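Local coordinates for SusD superfamily protein (Bacteroides thetaiotaomicron VPI-5482, PDB 3HDX) that probably binds polysaccharide at the outer membrane surface for carbohydrate uptake, at residues A[276-282]-A[334-340]; A[245-249]-A[356-362]; A[375-380]-A[409-413]. All coordinates share one frame; numbering follows the deposited sequence. Where two conformers were deposited one is given.

Contact 1: A[276-282]-A[334-340]; sequences LEQLTLA and VFSKIKI
Glu277 lays its side chain across that of Ile338 at about a right angle, then reaches beyond it to the backbone of Ile340. Its chain is bent at the second torsion (chi2 95°), which swings the carboxylate over the isoleucine: OE2 lies 3.6 Å from CG2 of Ile338 and accepts the N-H of Ile340 at 2.9 Å. That bond is fairly straight, 159° at the hydrogen, and uses the anti lone pair of OE2. The other oxygen, OE1, is hydrogen-bonded to the hydroxyl of Ser356, so a buried acid is held at both oxygens. An alanine here would probably leave the N-H of Ile340 without its acceptor and take from the Ser356 hydroxyl one of its two partners, His275 being the other.

The residue before it, Leu276, brings a single methyl to two neighbours. Its CD2 sits 4.0 Å from CE2 of Phe335, at the edge of the ring and near its plane, and 3.9 Å from CD1 of Ile338; the leucine crosses both side chains at about a right angle. Leucine suits this place because its branched end lets one methyl touch ring and isoleucine together. Past the helix end, Leu281 turns CD2 to within 4.1 Å of CG1 of Val334, and the CB of Ala282 meets the other methyl of that valine.

Beside the direct bond of Glu277, two waters bridge the segments. One accepts a hydrogen bond from Thr280 OG1 (2.8 Å) and donates to the carbonyls of Phe335 and Ile338; another links Thr280 O to Phe335 N. The arrangement is a short helix, 276-280, packed through apolar side chains, a buried glutamate and bridging waters against a short strand and the irregular loop after it, within the mainly helical SusD fold.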
loop_
_atom_site.group_PDB
_atom_site.type_symbol
_atom_site.label_atom_id
_atom_site.label_comp_id
_atom_site.label_asym_id
_atom_site.label_seq_id
_atom_site.Cartn_x
_atom_site.Cartn_y
_atom_site.Cartn_z
ATOM N N LEU A 276 -2.380 -12.247 -0.701
ATOM C CA LEU A 276 -1.409 -12.617 -1.729
ATOM C C LEU A 276 -1.240 -14.130 -1.831
ATOM O O LEU A 276 -1.054 -14.667 -2.920
ATOM C CB LEU A 276 -0.019 -12.007 -1.473
ATOM C CG LEU A 276 1.093 -12.339 -2.479
ATOM C CD1 LEU A 276 0.722 -11.803 -3.891
ATOM C CD2 LEU A 276 2.458 -11.820 -2.027
ATOM N N GLU A 277 -1.247 -14.783 -0.678
ATOM C CA GLU A 277 -1.118 -16.250 -0.609
ATOM C C GLU A 277 -2.060 -17.014 -1.545
ATOM O O GLU A 277 -1.722 -18.093 -2.002
ATOM C CB GLU A 277 -1.355 -16.771 0.816
ATOM C CG GLU A 277 -0.360 -16.341 1.866
ATOM C CD GLU A 277 -0.765 -15.116 2.659
ATOM O OE1 GLU A 277 -1.438 -14.220 2.125
ATOM O OE2 GLU A 277 -0.401 -15.042 3.834
ATOM N N GLN A 278 -3.252 -16.487 -1.806
ATOM C CA GLN A 278 -4.172 -17.105 -2.768
ATOM C C GLN A 278 -3.516 -17.258 -4.156
ATOM O O GLN A 278 -3.720 -18.290 -4.859
ATOM C CB GLN A 278 -5.468 -16.307 -2.868
ATOM C CG GLN A 278 -6.296 -16.357 -1.598
ATOM C CD GLN A 278 -7.436 -15.330 -1.505
ATOM O OE1 GLN A 278 -7.494 -14.362 -2.269
ATOM N NE2 GLN A 278 -8.350 -15.531 -0.515
ATOM N N LEU A 279 -2.715 -16.253 -4.527
ATOM C CA LEU A 279 -2.013 -16.239 -5.784
ATOM C C LEU A 279 -0.649 -16.914 -5.761
ATOM O O LEU A 279 -0.228 -17.449 -6.775
ATOM C CB LEU A 279 -1.833 -14.776 -6.272
ATOM C CG LEU A 279 -3.114 -13.990 -6.588
ATOM C CD1 LEU A 279 -2.795 -12.482 -6.757
ATOM C CD2 LEU A 279 -3.839 -14.567 -7.803
ATOM N N THR A 280 0.042 -16.910 -4.619
ATOM C CA THR A 280 1.428 -17.384 -4.572
ATOM C C THR A 280 1.677 -18.739 -3.962
ATOM O O THR A 280 2.624 -19.396 -4.378
ATOM C CB THR A 280 2.297 -16.351 -3.808
ATOM O OG1 THR A 280 1.765 -16.152 -2.496
ATOM C CG2 THR A 280 2.411 -15.019 -4.620
ATOM N N LEU A 281 0.888 -19.164 -2.981
ATOM C CA LEU A 281 1.214 -20.412 -2.303
ATOM C C LEU A 281 0.754 -21.668 -3.025
ATOM O O LEU A 281 -0.250 -21.693 -3.723
ATOM C CB LEU A 281 0.751 -20.392 -0.848
ATOM C CG LEU A 281 1.312 -19.290 0.077
ATOM C CD1 LEU A 281 1.070 -19.627 1.589
ATOM C CD2 LEU A 281 2.852 -18.974 -0.171
ATOM N N ALA A 282 1.537 -22.716 -2.819
ATOM C CA ALA A 282 1.250 -24.058 -3.346
ATOM C C ALA A 282 1.952 -25.062 -2.422
ATOM O O ALA A 282 2.571 -24.690 -1.424
ATOM C CB ALA A 282 1.731 -24.203 -4.777
ATOM N N VAL A 334 7.999 -21.558 -5.320
ATOM C CA VAL A 334 6.907 -20.870 -4.649
ATOM C C VAL A 334 7.431 -19.622 -3.946
ATOM O O VAL A 334 8.321 -19.716 -3.089
ATOM C CB VAL A 334 6.231 -21.782 -3.626
ATOM C CG1 VAL A 334 5.195 -21.025 -2.784
ATOM C CG2 VAL A 334 5.552 -22.996 -4.346
ATOM N N PHE A 335 6.838 -18.466 -4.266
ATOM C CA PHE A 335 7.143 -17.224 -3.563
ATOM C C PHE A 335 6.421 -17.324 -2.204
ATOM O O PHE A 335 5.192 -17.130 -2.083
ATOM C CB PHE A 335 6.687 -16.034 -4.387
ATOM C CG PHE A 335 6.975 -14.721 -3.755
ATOM C CD1 PHE A 335 8.262 -14.224 -3.815
ATOM C CD2 PHE A 335 5.992 -13.985 -3.088
ATOM C CE1 PHE A 335 8.604 -13.022 -3.254
ATOM C CE2 PHE A 335 6.327 -12.738 -2.505
ATOM C CZ PHE A 335 7.625 -12.263 -2.622
ATOM N N SER A 336 7.220 -17.643 -1.193
ATOM C CA SER A 336 6.743 -17.959 0.138
ATOM C C SER A 336 6.995 -16.867 1.172
ATOM O O SER A 336 6.758 -17.080 2.361
ATOM C CB SER A 336 7.417 -19.277 0.569
ATOM O OG SER A 336 8.825 -19.139 0.554
ATOM N N LYS A 337 7.437 -15.681 0.731
ATOM C CA LYS A 337 7.717 -14.568 1.641
ATOM C C LYS A 337 6.579 -14.335 2.645
ATOM O O LYS A 337 6.819 -14.152 3.829
ATOM C CB LYS A 337 7.955 -13.297 0.832
ATOM C CG LYS A 337 8.202 -12.056 1.633
ATOM C CD LYS A 337 8.229 -10.840 0.750
ATOM C CE LYS A 337 8.404 -9.558 1.564
ATOM N NZ LYS A 337 8.662 -8.322 0.713
ATOM N N ILE A 338 5.363 -14.269 2.112
ATOM C CA ILE A 338 4.139 -13.977 2.861
ATOM C C ILE A 338 3.384 -15.306 2.952
ATOM O O ILE A 338 2.975 -15.893 1.924
ATOM C CB ILE A 338 3.310 -12.844 2.192
ATOM C CG1 ILE A 338 4.198 -11.605 1.964
ATOM C CG2 ILE A 338 2.058 -12.566 3.032
ATOM C CD1 ILE A 338 3.495 -10.361 1.461
ATOM N N LYS A 339 3.213 -15.784 4.177
ATOM C CA LYS A 339 2.685 -17.154 4.440
ATOM C C LYS A 339 1.979 -17.274 5.810
ATOM O O LYS A 339 2.368 -18.046 6.709
ATOM C CB LYS A 339 3.820 -18.180 4.255
ATOM C CG LYS A 339 5.067 -17.916 5.059
ATOM C CD LYS A 339 6.123 -19.025 4.893
ATOM C CE LYS A 339 7.388 -18.692 5.620
ATOM N NZ LYS A 339 8.019 -17.462 5.052
ATOM N N ILE A 340 0.942 -16.456 5.961
ATOM C CA ILE A 340 0.154 -16.383 7.200
ATOM C C ILE A 340 -1.041 -17.336 6.997
ATOM O O ILE A 340 -2.115 -16.964 6.498
ATOM C CB ILE A 340 -0.269 -14.946 7.522
ATOM C CG1 ILE A 340 0.921 -13.981 7.452
ATOM C CG2 ILE A 340 -0.887 -14.904 8.900
ATOM C CD1 ILE A 340 2.158 -14.364 8.322
HETATM O O HOH W 1 4.602 -18.442 -5.976
HETATM O O HOH W 2 3.715 -15.373 -0.643
#

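Contact 2: A[245-249]-A[356-362]; sequences GLFYS and SSIVFTR
Phe247 and Val359 cross at about a right angle, and the phenylalanine can be followed outward from its backbone. Its CB stands 4.4 Å from CB of Ser356, a loose contact. From there the first torsion puts CG anti to the carbonyl carbon (chi1 -64°), bringing the ring to Val359. CD1 is the first ring atom to touch: it has CG2 of Val359 at 3.5 Å and, at the ring's edge and in its plane, the carbonyl oxygen of Ser357 at 3.6 Å. Aromatic C-H edges carry a slight positive charge, so a carbonyl oxygen is a reasonable neighbour there. CE1, the next atom out, meets the same valine methyl, again at 3.5 Å. Leu240 of helix 237-241, Ile338 and Ile340 also touch this side chain, Ile340 nearer CB than the ring, so a large apolar group suits this buried spot.

The backbone of the same residue ties the segments together by one bond. Phe247 O accepts the N-H of Ser357 at 2.8 Å, in the carbonyl plane and nearly straight (167°), and it also receives a CA-H...O contact from Ser356. Ser357 is small enough for its CB and OG to lie close to Phe247 O, while its hydroxyl is bonded to Asn262.

Leu246 works alongside: its CD2 rests 3.5 Å from CD of Arg362, against the aliphatic part of an extended chain. The guanidinium beyond is held by Glu427, Glu364 and Glu423, so the arginine offers methylenes to leucine and charge to the acids.

Residues 245-248 form a type I beta turn closed by Tyr248 N to Gly245 O. The arrangement is thus a beta turn packed on a short strand that pairs antiparallel with 259-261 and leads, with Arg362 at the N-cap position, into helix 363-376.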
loop_
_atom_site.group_PDB
_atom_site.type_symbol
_atom_site.label_atom_id
_atom_site.label_comp_id
_atom_site.label_asym_id
_atom_site.label_seq_id
_atom_site.Cartn_x
_atom_site.Cartn_y
_atom_site.Cartn_z
ATOM N N GLY A 245 5.322 -13.182 12.020
ATOM C CA GLY A 245 6.045 -11.959 11.827
ATOM C C GLY A 245 5.164 -10.818 11.365
ATOM O O GLY A 245 3.946 -10.790 11.617
ATOM N N LEU A 246 5.774 -9.894 10.628
ATOM C CA LEU A 246 5.132 -8.621 10.261
ATOM C C LEU A 246 3.742 -8.724 9.637
ATOM O O LEU A 246 2.902 -7.876 9.887
ATOM C CB LEU A 246 6.049 -7.816 9.336
ATOM C CG LEU A 246 5.670 -6.358 9.101
ATOM C CD1 LEU A 246 5.858 -5.526 10.386
ATOM C CD2 LEU A 246 6.427 -5.738 7.908
ATOM N N PHE A 247 3.514 -9.760 8.824
ATOM C CA PHE A 247 2.251 -9.930 8.132
ATOM C C PHE A 247 1.166 -10.573 9.005
ATOM O O PHE A 247 0.013 -10.651 8.576
ATOM C CB PHE A 247 2.471 -10.655 6.808
ATOM C CG PHE A 247 3.310 -9.859 5.859
ATOM C CD1 PHE A 247 2.764 -8.800 5.153
ATOM C CD2 PHE A 247 4.668 -10.098 5.737
ATOM C CE1 PHE A 247 3.555 -8.027 4.294
ATOM C CE2 PHE A 247 5.474 -9.324 4.902
ATOM C CZ PHE A 247 4.914 -8.278 4.193
ATOM N N TYR A 248 1.539 -11.058 10.191
ATOM C CA TYR A 248 0.593 -11.656 11.144
ATOM C C TYR A 248 0.005 -10.516 12.001
ATOM O O TYR A 248 0.771 -9.728 12.571
ATOM C CB TYR A 248 1.341 -12.714 11.995
ATOM C CG TYR A 248 0.563 -13.243 13.165
ATOM C CD1 TYR A 248 -0.620 -13.932 12.967
ATOM C CD2 TYR A 248 1.045 -13.086 14.476
ATOM C CE1 TYR A 248 -1.351 -14.404 14.051
ATOM C CE2 TYR A 248 0.343 -13.598 15.548
ATOM C CZ TYR A 248 -0.836 -14.237 15.341
ATOM O OH TYR A 248 -1.527 -14.716 16.452
ATOM N N SER A 249 -1.340 -10.466 12.084
ATOM C CA SER A 249 -2.060 -9.394 12.794
ATOM C C SER A 249 -1.526 -9.100 14.185
ATOM O O SER A 249 -1.273 -7.939 14.534
ATOM C CB SER A 249 -3.562 -9.707 12.878
ATOM O OG SER A 249 -3.771 -10.986 13.457
ATOM N N SER A 356 -2.956 -12.974 6.502
ATOM C CA SER A 356 -1.992 -11.916 6.274
ATOM C C SER A 356 -2.591 -10.522 6.179
ATOM O O SER A 356 -3.607 -10.312 5.504
ATOM C CB SER A 356 -1.215 -12.167 4.983
ATOM O OG SER A 356 -2.070 -12.466 3.909
ATOM N N SER A 357 -1.928 -9.589 6.847
ATOM C CA SER A 357 -2.290 -8.184 6.773
ATOM C C SER A 357 -1.754 -7.593 5.477
ATOM O O SER A 357 -0.700 -8.011 4.965
ATOM C CB SER A 357 -1.636 -7.369 7.898
ATOM O OG SER A 357 -2.065 -7.725 9.188
ATOM N N ILE A 358 -2.495 -6.616 4.968
ATOM C CA ILE A 358 -1.977 -5.707 3.961
ATOM C C ILE A 358 -1.014 -4.749 4.689
ATOM O O ILE A 358 -1.363 -4.174 5.747
ATOM C CB ILE A 358 -3.103 -4.919 3.275
ATOM C CG1 ILE A 358 -3.999 -5.827 2.451
ATOM C CG2 ILE A 358 -2.516 -3.764 2.411
ATOM C CD1 ILE A 358 -5.331 -5.192 2.102
ATOM N N VAL A 359 0.203 -4.617 4.158
ATOM C CA VAL A 359 1.189 -3.677 4.692
ATOM C C VAL A 359 1.425 -2.628 3.627
ATOM O O VAL A 359 2.150 -2.853 2.650
ATOM C CB VAL A 359 2.475 -4.341 5.120
ATOM C CG1 VAL A 359 3.486 -3.274 5.612
ATOM C CG2 VAL A 359 2.192 -5.456 6.196
ATOM N N PHE A 360 0.739 -1.490 3.779
ATOM C CA PHE A 360 0.916 -0.422 2.829
ATOM C C PHE A 360 2.315 0.152 2.913
ATOM O O PHE A 360 2.937 0.393 1.890
ATOM C CB PHE A 360 -0.155 0.653 2.968
ATOM C CG PHE A 360 0.050 1.806 2.048
ATOM C CD1 PHE A 360 -0.267 1.714 0.686
ATOM C CD2 PHE A 360 0.633 2.976 2.500
ATOM C CE1 PHE A 360 -0.030 2.832 -0.172
ATOM C CE2 PHE A 360 0.851 4.046 1.634
ATOM C CZ PHE A 360 0.549 3.950 0.322
ATOM N N THR A 361 2.777 0.399 4.139
ATOM C CA THR A 361 4.106 0.931 4.363
ATOM C C THR A 361 4.673 0.520 5.706
ATOM O O THR A 361 3.979 0.102 6.634
ATOM C CB THR A 361 4.143 2.468 4.199
ATOM O OG1 THR A 361 5.506 2.931 4.156
ATOM C CG2 THR A 361 3.367 3.204 5.290
ATOM N N ARG A 362 5.976 0.661 5.761
ATOM C CA ARG A 362 6.832 0.306 6.863
ATOM C C ARG A 362 8.121 1.115 6.713
ATOM O O ARG A 362 8.363 1.739 5.668
ATOM C CB ARG A 362 7.104 -1.206 6.902
ATOM C CG ARG A 362 7.678 -1.798 5.608
ATOM C CD ARG A 362 7.599 -3.332 5.698
ATOM N NE ARG A 362 8.074 -4.030 4.494
ATOM C CZ ARG A 362 9.331 -4.413 4.283
ATOM N NH1 ARG A 362 10.305 -4.095 5.117
ATOM N NH2 ARG A 362 9.627 -5.090 3.190
#

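Contact 3: A[375-380]-A[409-413]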
loop_
_atom_site.group_PDB
_atom_site.type_symbol
_atom_site.label_atom_id
_atom_site.label_comp_id
_atom_site.label_asym_id
_atom_site.label_seq_id
_atom_site.Cartn_x
_atom_site.Cartn_y
_atom_site.Cartn_z
ATOM N N CYS A 375 17.771 11.990 -4.091
ATOM C CA CYS A 375 18.307 11.985 -5.460
ATOM C C CYS A 375 17.580 12.957 -6.363
ATOM O O CYS A 375 18.217 13.715 -7.127
ATOM C CB CYS A 375 18.224 10.613 -6.064
ATOM S SG CYS A 375 19.416 9.473 -5.368
ATOM N N ALA A 376 16.248 12.960 -6.273
ATOM C CA ALA A 376 15.440 13.864 -7.069
ATOM C C ALA A 376 15.802 15.344 -6.839
ATOM O O ALA A 376 15.755 16.170 -7.762
ATOM C CB ALA A 376 13.934 13.608 -6.859
ATOM N N LEU A 377 16.177 15.643 -5.602
ATOM C CA LEU A 377 16.601 16.965 -5.168
ATOM C C LEU A 377 18.091 17.244 -5.396
ATOM O O LEU A 377 18.599 18.261 -4.935
ATOM C CB LEU A 377 16.268 17.111 -3.676
ATOM C CG LEU A 377 14.786 17.060 -3.277
ATOM C CD1 LEU A 377 14.622 16.826 -1.785
ATOM C CD2 LEU A 377 14.111 18.324 -3.747
ATOM N N ASN A 378 18.769 16.370 -6.146
ATOM C CA ASN A 378 20.201 16.491 -6.455
ATOM C C ASN A 378 21.064 16.486 -5.175
ATOM O O ASN A 378 22.063 17.219 -5.054
ATOM C CB ASN A 378 20.463 17.708 -7.362
ATOM C CG ASN A 378 21.763 17.575 -8.175
ATOM O OD1 ASN A 378 22.243 16.463 -8.472
ATOM N ND2 ASN A 378 22.316 18.720 -8.564
ATOM N N ARG A 379 20.670 15.631 -4.221
ATOM C CA ARG A 379 21.352 15.391 -2.957
ATOM C C ARG A 379 21.676 13.898 -2.833
ATOM O O ARG A 379 21.489 13.264 -1.830
ATOM C CB ARG A 379 20.524 15.945 -1.806
ATOM C CG ARG A 379 20.450 17.471 -1.861
ATOM C CD ARG A 379 19.314 18.021 -0.984
ATOM N NE ARG A 379 19.462 17.598 0.392
ATOM C CZ ARG A 379 18.526 17.737 1.338
ATOM N NH1 ARG A 379 17.344 18.293 1.058
ATOM N NH2 ARG A 379 18.749 17.288 2.559
ATOM N N SER A 380 22.243 13.360 -3.913
ATOM C CA SER A 380 22.584 11.932 -4.001
ATOM C C SER A 380 23.519 11.413 -2.933
ATOM O O SER A 380 23.337 10.309 -2.476
ATOM C CB SER A 380 23.132 11.626 -5.402
ATOM O OG SER A 380 22.154 11.984 -6.338
ATOM N N ARG A 409 23.904 10.375 -10.633
ATOM C CA ARG A 409 22.579 10.471 -9.958
ATOM C C ARG A 409 21.591 9.434 -10.497
ATOM O O ARG A 409 20.912 8.760 -9.717
ATOM C CB ARG A 409 21.992 11.900 -10.120
ATOM C CG ARG A 409 20.556 12.149 -9.646
ATOM C CD ARG A 409 20.091 13.601 -10.098
ATOM N NE ARG A 409 18.639 13.874 -10.010
ATOM C CZ ARG A 409 17.710 13.662 -10.969
ATOM N NH1 ARG A 409 18.015 13.162 -12.175
ATOM N NH2 ARG A 409 16.430 13.971 -10.724
ATOM N N GLU A 410 21.551 9.260 -11.815
ATOM C CA GLU A 410 20.591 8.346 -12.427
ATOM C C GLU A 410 20.953 6.875 -12.101
ATOM O O GLU A 410 20.061 6.055 -11.849
ATOM C CB GLU A 410 20.447 8.635 -13.916
ATOM C CG GLU A 410 19.791 9.984 -14.216
ATOM C CD GLU A 410 20.687 11.220 -13.985
ATOM O OE1 GLU A 410 21.939 11.155 -14.148
ATOM O OE2 GLU A 410 20.141 12.265 -13.591
ATOM N N SER A 411 22.250 6.564 -12.037
ATOM C CA SER A 411 22.697 5.210 -11.672
ATOM C C SER A 411 22.232 4.895 -10.248
ATOM O O SER A 411 21.771 3.771 -9.967
ATOM C CB SER A 411 24.227 5.045 -11.748
ATOM O OG SER A 411 24.714 5.176 -13.074
ATOM N N LEU A 412 22.366 5.874 -9.337
ATOM C CA LEU A 412 21.918 5.694 -7.951
ATOM C C LEU A 412 20.392 5.579 -7.871
ATOM O O LEU A 412 19.874 4.722 -7.156
ATOM C CB LEU A 412 22.475 6.816 -7.054
ATOM C CG LEU A 412 22.024 6.776 -5.575
ATOM C CD1 LEU A 412 22.427 5.419 -4.979
ATOM C CD2 LEU A 412 22.644 7.918 -4.750
ATOM N N ILE A 413 19.674 6.425 -8.609
ATOM C CA ILE A 413 18.188 6.307 -8.656
ATOM C C ILE A 413 17.779 4.909 -9.114
ATOM O O ILE A 413 16.972 4.263 -8.445
ATOM C CB ILE A 413 17.534 7.389 -9.555
ATOM C CG1 ILE A 413 17.661 8.762 -8.918
ATOM C CG2 ILE A 413 16.033 7.038 -9.869
ATOM C CD1 ILE A 413 17.411 9.912 -9.924
#
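The guanidinium of Arg409 has two carbonyl oxygens toward its edge: Cys375 O, tilted somewhat from the plane and bonded to NE, and Ala376 O, merely nearby. Ile413 CD1 sits on one face, 3.9 Å above the centre of the Arg409 guanidinium. In one of two modelled conformers Glu410 also sets OE2 at the edge, in plane, opposite NH1, but that salt bridge is doubtful as a permanent link. The amide of Asn378, likewise modelled twice, stands steeply to the guanidinium.

Cys375 O belongs to the Schellman motif that ends helix 363-376. Asn378 is its C-prime residue, with positive phi (60°), a value asparagine tolerates better than most residues. Its N-H bonds to Cys375 O at 2.9 Å. Arg409 NE reaches the same oxygen, also at 2.9 Å, from the opposite face of the carbonyl plane; this second bond is bent, 138° at the hydrogen, with the donor 42° out of that plane. Two donors thus share one oxygen. A positive group is well placed here, since the carbonyl end of a helix would tend to be negatively polarised. Arginine has the length too: the chain runs extended from CG to NE, and CG passes 3.7 Å from OG of Ser380, small enough to let it by.

Beside the arginine the packing turns apolar. Leu412 CD2 lies 3.6 Å from SG of Cys375 and 3.8 Å from CB of Ser380, and Phe401, Phe405, Ala383 and Leu387 surround the leucine. Helix 409-423 is thereby packed at its start against both the end of helix 363-376 and the start of helix 380-391, in a helical bundle consistent with the TPR-like architecture of the family. The tightest point is carbon on carbon: CB of Cys375 and CG1 of Ile413 approach to 3.4 Å, closer than usual van der Waals contact.

In the fold
Contacts 1 and 2 are neighbours, their centres 14 Å apart, and they share a boundary: Ile340 of contact 1 packs its CB 3.5 Å from N of Ser356 and its CG1 3.6 Å from O of Phe247, both in contact 2. The two also converge on Glu427, whose carboxylate takes both Lys337 and Arg362. Contact 3 stands apart, its centre 34 Å from that of contact 1 and 30 Å from that of contact 2, with nearest atoms about 17 Å away from contact 2. The chain still joins them, because strand 358-361 leads through Arg362 into helix 363-376, whose far end is in contact 3.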